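Local structure of N-alpha-acetyltransferase 38, NatC auxiliary subunit (Saccharomyces cerevisiae, 6YGA) at the interface of chains B and A. The protein serves as the small, Sm-like auxiliary subunit of NatC, the ribosome-associated complex that acetylates the N-termini of nascent chains beginning with methionine and a hydrophobic or amphipathic residue. Sequence-based numbering; all coordinates share one arbitrary frame. Chains: chain A, N-alpha-acetyltransferase 38, NatC auxiliary subunit; chain B, N-alpha-acetyltransferase 35, NatC auxiliary subunit.

The interface of chains B and A. Residues chain B 31-32, 35, 41; chain A 5-7, 10, 31.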
loop_
_atom_site.group_PDB
_atom_site.type_symbol
_atom_site.label_atom_id
_atom_site.label_comp_id
_atom_site.label_asym_id
_atom_site.label_seq_id
_atom_site.Cartn_x
_atom_site.Cartn_y
_atom_site.Cartn_z
ATOM N N LEU B 31 -19.178 42.521 10.510
ATOM C CA LEU B 31 -19.630 41.354 11.259
ATOM C C LEU B 31 -18.457 40.525 11.767
ATOM O O LEU B 31 -18.483 40.038 12.903
ATOM C CB LEU B 31 -20.547 40.494 10.389
ATOM C CG LEU B 31 -21.898 41.100 10.002
ATOM C CD1 LEU B 31 -22.703 40.147 9.126
ATOM C CD2 LEU B 31 -22.681 41.473 11.250
ATOM N N CYS B 32 -17.425 40.346 10.937
ATOM C CA CYS B 32 -16.275 39.547 11.354
ATOM C C CYS B 32 -15.538 40.190 12.520
ATOM O O CYS B 32 -14.947 39.483 13.344
ATOM C CB CYS B 32 -15.319 39.330 10.178
ATOM S SG CYS B 32 -15.899 38.147 8.939
ATOM N N LEU B 35 -16.944 39.093 15.861
ATOM C CA LEU B 35 -16.680 37.717 16.256
ATOM C C LEU B 35 -15.499 37.639 17.217
ATOM O O LEU B 35 -14.514 38.371 17.078
ATOM C CB LEU B 35 -16.386 36.859 15.027
ATOM C CG LEU B 35 -17.413 36.812 13.897
ATOM C CD1 LEU B 35 -16.810 36.119 12.685
ATOM C CD2 LEU B 35 -18.680 36.102 14.345
ATOM N N VAL B 41 -17.900 30.937 11.974
ATOM C CA VAL B 41 -19.285 30.886 11.519
ATOM C C VAL B 41 -19.379 29.825 10.430
ATOM O O VAL B 41 -18.728 29.937 9.385
ATOM C CB VAL B 41 -19.754 32.256 11.003
ATOM C CG1 VAL B 41 -21.230 32.216 10.613
ATOM C CG2 VAL B 41 -19.495 33.337 12.043
ATOM N N LYS A 5 -26.731 38.756 9.885
ATOM C CA LYS A 5 -25.653 38.008 10.508
ATOM C C LYS A 5 -24.928 37.217 9.429
ATOM O O LYS A 5 -25.478 36.945 8.359
ATOM C CB LYS A 5 -26.176 37.061 11.595
ATOM C CG LYS A 5 -26.604 37.742 12.881
ATOM C CD LYS A 5 -25.402 38.299 13.629
ATOM C CE LYS A 5 -25.766 38.701 15.050
ATOM N NZ LYS A 5 -26.134 37.526 15.888
ATOM N N LEU A 6 -23.681 36.845 9.722
ATOM C CA LEU A 6 -22.934 35.990 8.804
ATOM C C LEU A 6 -23.594 34.625 8.644
ATOM O O LEU A 6 -23.491 34.007 7.578
ATOM C CB LEU A 6 -21.498 35.829 9.294
ATOM C CG LEU A 6 -20.615 37.073 9.247
ATOM C CD1 LEU A 6 -19.377 36.855 10.092
ATOM C CD2 LEU A 6 -20.234 37.394 7.810
ATOM N N SER A 7 -24.279 34.145 9.688
ATOM C CA SER A 7 -24.969 32.861 9.615
ATOM C C SER A 7 -25.987 32.827 8.484
ATOM O O SER A 7 -26.239 31.763 7.908
ATOM C CB SER A 7 -25.657 32.564 10.947
ATOM O OG SER A 7 -26.294 31.299 10.926
ATOM N N ILE A 10 -24.048 31.770 4.905
ATOM C CA ILE A 10 -23.459 30.476 4.583
ATOM C C ILE A 10 -24.444 29.635 3.783
ATOM O O ILE A 10 -25.663 29.687 3.997
ATOM C CB ILE A 10 -23.007 29.752 5.862
ATOM C CG1 ILE A 10 -24.189 29.551 6.812
ATOM C CG2 ILE A 10 -21.878 30.525 6.542
ATOM C CD1 ILE A 10 -23.816 28.946 8.146
ATOM N N VAL A 31 -16.499 31.062 7.654
ATOM C CA VAL A 31 -15.749 32.306 7.794
ATOM C C VAL A 31 -15.288 32.404 9.243
ATOM O O VAL A 31 -16.002 31.984 10.158
ATOM C CB VAL A 31 -16.591 33.536 7.379
ATOM C CG1 VAL A 31 -17.829 33.679 8.256
ATOM C CG2 VAL A 31 -15.752 34.810 7.414
#
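B:Val41 and A:Val31 pair as antiparallel strand residues, joined by two backbone hydrogen bonds. The amide N of B:Val41 donates to the carbonyl O of A:Val31 at 2.8 Å, and A:Val31 N donates back to B:Val41 O at 3.0 Å. Their side chains run side by side and point the same way, towards A:Leu6, with CB of B:Val41 3.6 Å from CG1 of A:Val31.

A:Leu6 pushes its isobutyl group between this valine pair and the helix of chain B. With its CG anti to the carbonyl carbon (chi1 -68°), CD1 reaches in to meet CD1 of B:Leu35 at 3.7 Å and also touches CG2 of B:Val41. The two leucines meet obliquely, whereas B:Val41 crosses A:Leu6 at about a right angle. On the helix side, CB of B:Leu31 packs on CG of A:Leu6 at 3.6 Å. CD1 of B:Leu31 runs on past the A:Leu6 side chain to the backbone where A:Lys5 joins A:Leu6, 3.5 Å from the amide N of A:Leu6.

The other branch of A:Val31, CG2, faces SG of B:Cys32 at 3.7 Å, and the sulfur also contacts CD1 of A:Leu6. CG1 of B:Val41, anti to its own N (chi1 -176°), extends over the backbone of A:Ser7, 3.7 Å from its amide N. Apart from the bonds that satisfy the N and O of the two valines, the side-chain packing here is apolar.

In the fold, the short strand 40-42 of chain B pairs antiparallel with the end of strand 23-32 of the Sm-like subunit at A:Val31, while helix 25-34 packs against its N-terminal 3-10 turn, 6-8; two elements of the N-terminal part of Naa35 thus hold this side of Naa38.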